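Local coordinates for Hpy188I (Helicobacter pylori, PDB 3OQG), which cleaves DNA as a GIY-YIG family restriction endonuclease, recognising a short pseudopalindromic sequence, at the interface of chains A and B. Coordinates in Å, arbitrary orientation; residue numbers count along the deposited sequence, not the author numbering. Chains: chain A/B, Hpy188I.

Contact 1: the interface of chains A and B. Residues chain A 143-144, 155, 158-159, 162; chain B 41, 71-72, 134, 136.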
# COMPACT_ATOMS: atom_id res chain seq x y z
N LEU A 143 -5.30 21.80 1.84
CA LEU A 143 -6.32 21.09 1.09
C LEU A 143 -7.65 21.74 1.42
O LEU A 143 -8.06 21.76 2.58
CB LEU A 143 -6.37 19.61 1.48
CG LEU A 143 -5.29 18.67 0.96
CD1 LEU A 143 -5.44 17.30 1.61
CD2 LEU A 143 -5.34 18.55 -0.56
N PHE A 144 -8.31 22.27 0.39
CA PHE A 144 -9.63 22.87 0.55
C PHE A 144 -9.62 23.94 1.64
O PHE A 144 -10.53 24.01 2.49
CB PHE A 144 -10.66 21.77 0.82
CG PHE A 144 -10.49 20.58 -0.08
CD1 PHE A 144 -10.67 20.70 -1.45
CD2 PHE A 144 -10.15 19.33 0.44
CE1 PHE A 144 -10.52 19.61 -2.29
CE2 PHE A 144 -9.99 18.23 -0.40
CZ PHE A 144 -10.18 18.37 -1.77
N SER A 155 -2.51 13.14 -1.59
CA SER A 155 -3.61 12.42 -2.23
C SER A 155 -4.36 11.53 -1.22
O SER A 155 -5.58 11.46 -1.27
CB SER A 155 -3.18 11.64 -3.46
OG SER A 155 -2.35 10.53 -3.16
N ALA A 158 -6.32 13.87 1.13
CA ALA A 158 -7.46 14.41 0.37
C ALA A 158 -8.57 13.38 0.28
O ALA A 158 -9.74 13.72 0.45
CB ALA A 158 -7.02 14.86 -1.04
N GLU A 159 -8.21 12.13 0.01
CA GLU A 159 -9.17 11.03 -0.08
C GLU A 159 -9.88 10.84 1.26
O GLU A 159 -11.09 10.60 1.31
CB GLU A 159 -8.46 9.74 -0.44
CG GLU A 159 -9.31 8.48 -0.38
CD GLU A 159 -8.46 7.25 -0.24
OE1 GLU A 159 -7.91 7.02 0.85
OE2 GLU A 159 -8.31 6.50 -1.23
N ILE A 162 -12.32 13.80 1.95
CA ILE A 162 -13.46 13.65 1.06
C ILE A 162 -14.39 12.52 1.51
O ILE A 162 -15.60 12.70 1.55
CB ILE A 162 -12.98 13.45 -0.40
CG1 ILE A 162 -12.42 14.76 -0.94
CG2 ILE A 162 -14.13 12.96 -1.29
CD1 ILE A 162 -11.63 14.62 -2.27
N PHE B 41 -13.18 18.24 -9.16
CA PHE B 41 -12.90 17.09 -9.99
C PHE B 41 -13.20 17.36 -11.46
O PHE B 41 -14.11 18.14 -11.79
CB PHE B 41 -13.69 15.88 -9.50
CG PHE B 41 -13.13 15.26 -8.25
CD1 PHE B 41 -13.27 15.90 -7.03
CD2 PHE B 41 -12.47 14.02 -8.29
CE1 PHE B 41 -12.76 15.33 -5.86
CE2 PHE B 41 -11.94 13.46 -7.14
CZ PHE B 41 -12.09 14.10 -5.93
N LEU B 71 -3.34 11.80 -7.19
CA LEU B 71 -4.73 12.16 -7.42
C LEU B 71 -5.69 11.43 -6.50
O LEU B 71 -5.40 10.33 -6.00
CB LEU B 71 -5.15 11.90 -8.89
CG LEU B 71 -5.34 10.48 -9.42
CD1 LEU B 71 -6.22 10.46 -10.68
CD2 LEU B 71 -3.99 9.90 -9.75
N VAL B 72 -6.83 12.05 -6.26
CA VAL B 72 -8.01 11.35 -5.82
C VAL B 72 -8.88 11.09 -7.06
O VAL B 72 -9.02 11.95 -7.92
CB VAL B 72 -8.81 12.17 -4.80
CG1 VAL B 72 -10.01 11.39 -4.28
CG2 VAL B 72 -7.92 12.61 -3.62
N PHE B 134 -9.07 14.59 -9.16
CA PHE B 134 -8.62 15.82 -8.51
C PHE B 134 -7.15 15.64 -8.18
O PHE B 134 -6.77 14.64 -7.57
CB PHE B 134 -9.43 16.07 -7.24
CG PHE B 134 -8.78 17.03 -6.29
CD1 PHE B 134 -8.50 18.33 -6.68
CD2 PHE B 134 -8.44 16.64 -5.00
CE1 PHE B 134 -7.89 19.22 -5.80
CE2 PHE B 134 -7.82 17.53 -4.12
CZ PHE B 134 -7.55 18.82 -4.53
N PRO B 136 -4.33 17.16 -6.03
CA PRO B 136 -3.94 18.15 -5.01
C PRO B 136 -2.59 18.80 -5.30
O PRO B 136 -1.74 18.21 -5.96
CB PRO B 136 -3.87 17.33 -3.72
CG PRO B 136 -3.87 15.92 -4.10
CD PRO B 136 -4.49 15.81 -5.46
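Strand 71-77, which opens with what is probably the equivalent of the GIY half of the GIY-YIG nuclease motif, brings B:Val72 against A:Ser155 and A:Ala158 on helix 154-170 of the partner, an example of a catalytic element doubling as a dimer surface. The branch doing the work is CG2 of B:Val72. With CG1 anti to the backbone N (chi1 -177°), CG2 is turned toward the helix, where it lies 3.5 Å from the methyl CB of A:Ala158 and also meets the backbone O of A:Ser155. The same helix carries A:Glu159, a calcium ligand in this enzyme; its CA lies 4.1 Å from CG2 of B:Val72, its backbone brushing the valine while the carboxylate extends away.

Farther along the helix, A:Ile162 and B:Phe41 come tip to tip. The methyl CD1 of the isoleucine stands at the edge of the ring, in its plane, 3.7 Å from CZ of the phenylalanine. CG1 of B:Val72 lies at that edge too, while one face of the ring takes CB of B:Phe134, 3.4 Å above its centre. Contacts within its own chain thus help to hold the B:Phe41 ring where the isoleucine meets it.

B:Phe134, in turn, has the backbone N of B:Pro136 over one face, while the tip of A:Phe144 (CZ, CE1) lies over the outer rim of the other, the rings inclined by about 33°. A:Phe144 is poorly ordered, so this approach is tentative. No polar pair across this patch is within bonding reach; methyls and rings carry it, with backbone oxygens touched only by carbon. Just before A:Phe144, at the end of strand 140-143, A:Leu143 runs alongside B:Pro136, its CD2 methyl 3.7 Å from the proline CB.

Contact 2: the interface of chains A and B. Residues chain A 29-30, 81-84; chain B 163, 166, 174-175, 177.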
# COMPACT_ATOMS: atom_id res chain seq x y z
N GLU A 29 24.65 -10.46 3.86
CA GLU A 29 24.05 -9.16 4.05
C GLU A 29 25.04 -8.11 4.56
O GLU A 29 26.19 -8.43 4.92
CB GLU A 29 22.82 -9.30 4.96
CG GLU A 29 21.73 -10.21 4.37
CD GLU A 29 21.46 -9.88 2.90
OE1 GLU A 29 21.00 -8.74 2.60
OE2 GLU A 29 21.73 -10.74 2.05
N ILE A 30 24.59 -6.86 4.51
CA ILE A 30 25.39 -5.72 4.92
C ILE A 30 25.25 -5.53 6.43
O ILE A 30 24.15 -5.56 6.97
CB ILE A 30 24.97 -4.44 4.16
CG1 ILE A 30 25.05 -4.66 2.65
CG2 ILE A 30 25.81 -3.24 4.57
CD1 ILE A 30 26.39 -5.16 2.14
N ILE A 81 21.69 -6.16 8.16
CA ILE A 81 20.49 -5.48 7.67
C ILE A 81 19.62 -6.48 6.90
O ILE A 81 20.01 -6.96 5.84
CB ILE A 81 20.84 -4.27 6.79
CG1 ILE A 81 21.54 -3.23 7.66
CG2 ILE A 81 19.56 -3.68 6.14
CD1 ILE A 81 22.06 -2.03 6.88
N PHE A 82 18.45 -6.77 7.46
CA PHE A 82 17.51 -7.70 6.84
C PHE A 82 16.59 -6.95 5.88
O PHE A 82 16.30 -7.43 4.81
CB PHE A 82 16.69 -8.40 7.93
CG PHE A 82 15.48 -9.11 7.41
CD1 PHE A 82 15.59 -10.36 6.82
CD2 PHE A 82 14.23 -8.51 7.48
CE1 PHE A 82 14.44 -11.02 6.30
CE2 PHE A 82 13.08 -9.17 7.00
CZ PHE A 82 13.19 -10.43 6.43
N LYS A 83 16.12 -5.79 6.30
CA LYS A 83 15.30 -4.95 5.44
C LYS A 83 15.28 -3.48 5.84
O LYS A 83 15.60 -3.12 6.96
CB LYS A 83 13.88 -5.53 5.29
CG LYS A 83 12.83 -5.07 6.24
CD LYS A 83 11.41 -5.44 5.71
CE LYS A 83 10.78 -4.45 4.71
NZ LYS A 83 9.36 -4.82 4.35
N ILE A 84 14.91 -2.65 4.86
CA ILE A 84 14.63 -1.24 5.03
C ILE A 84 13.22 -1.06 4.53
O ILE A 84 12.87 -1.56 3.47
CB ILE A 84 15.60 -0.34 4.24
CG1 ILE A 84 17.05 -0.59 4.68
CG2 ILE A 84 15.20 1.14 4.41
CD1 ILE A 84 18.09 -0.08 3.70
N LEU B 163 17.38 3.76 -0.09
CA LEU B 163 17.51 2.46 -0.75
C LEU B 163 18.38 2.54 -2.00
O LEU B 163 19.19 1.64 -2.27
CB LEU B 163 16.14 1.89 -1.10
CG LEU B 163 15.92 0.38 -0.90
CD1 LEU B 163 16.86 -0.27 0.15
CD2 LEU B 163 14.46 0.13 -0.54
N PHE B 166 21.91 3.13 -0.75
CA PHE B 166 22.39 1.85 -0.21
C PHE B 166 22.92 0.97 -1.36
O PHE B 166 24.01 0.41 -1.29
CB PHE B 166 21.24 1.16 0.53
CG PHE B 166 21.58 -0.17 1.12
CD1 PHE B 166 21.88 -0.28 2.48
CD2 PHE B 166 21.50 -1.33 0.36
CE1 PHE B 166 22.16 -1.51 3.04
CE2 PHE B 166 21.77 -2.57 0.93
CZ PHE B 166 22.10 -2.67 2.27
N PRO B 174 18.90 -5.06 0.50
CA PRO B 174 18.78 -6.08 1.55
C PRO B 174 17.93 -7.25 1.09
O PRO B 174 16.98 -7.07 0.30
CB PRO B 174 18.12 -5.33 2.72
CG PRO B 174 18.44 -3.92 2.48
CD PRO B 174 18.42 -3.76 0.97
N ILE B 175 18.28 -8.44 1.57
CA ILE B 175 17.61 -9.68 1.22
C ILE B 175 16.09 -9.60 1.46
O ILE B 175 15.33 -10.17 0.68
CB ILE B 175 18.23 -10.86 1.99
CG1 ILE B 175 17.78 -12.20 1.41
CG2 ILE B 175 17.98 -10.74 3.50
CD1 ILE B 175 18.69 -13.34 1.77
N CYS B 177 14.20 -7.04 0.96
CA CYS B 177 13.62 -6.07 0.01
C CYS B 177 13.59 -6.61 -1.42
O CYS B 177 14.53 -7.28 -1.84
CB CYS B 177 14.46 -4.79 -0.02
SG CYS B 177 14.46 -3.80 1.49
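The ring of B:Phe166 is received from several directions by chain A. CD1 of A:Ile84 lies over one face, off-centre and 4.0 Å from ring atom CD1; B:Pro174 of the phenylalanine's own chain shares that face. From the opposite side CG1 of A:Ile30 approaches the rim, 3.6 Å from CZ; CD1 of A:Ile81 comes up to CE1, lying close to the ring plane. The ring reaches this setting with CG anti to the backbone N (chi1 180°), projecting away from its helix.

A second flat group, the carboxylate of A:Glu29, has B:Ile175 on one face. The backbone N of B:Ile175 donates to OE1 over 2.9 Å, from well above the carboxylate plane (53° out of it), and CB of the same residue covers that face 3.5 Å from CD. A bend at chi2 helps bring the acid over the isoleucine.

The pyrrolidine of B:Pro174 packs on strand 80-87, with CG 3.8 Å from CG2 of A:Ile81. Beyond it, the backbone N of A:Ile84 gives a long but nearly straight hydrogen bond to SG of B:Cys177 (3.6 Å, 174° at H).

Strand 80-87 carries what is probably the YIG-equivalent segment of the nuclease core, Lys-Ile-Gly in this enzyme, formed by A:Lys83, A:Ile84 and the following glycine; helix 154-170 and the C-terminal segment of the partner lie across it.

Contact 1 and contact 2 lie about 34 Å apart between the centres of their C-alpha atoms, and they share helix 154-170, contributed by chain A in the first and chain B in the second. Because the interface is two-fold symmetric, each helix takes part in both types of contact, with its earlier turns in one and later turns in the other. Each nuclease core likewise offers strand 71-77 to contact 1 and strand 80-87 to contact 2. Both motif segments are therefore touched by the partner, which may help to couple dimer assembly to the placement of two active sites on DNA.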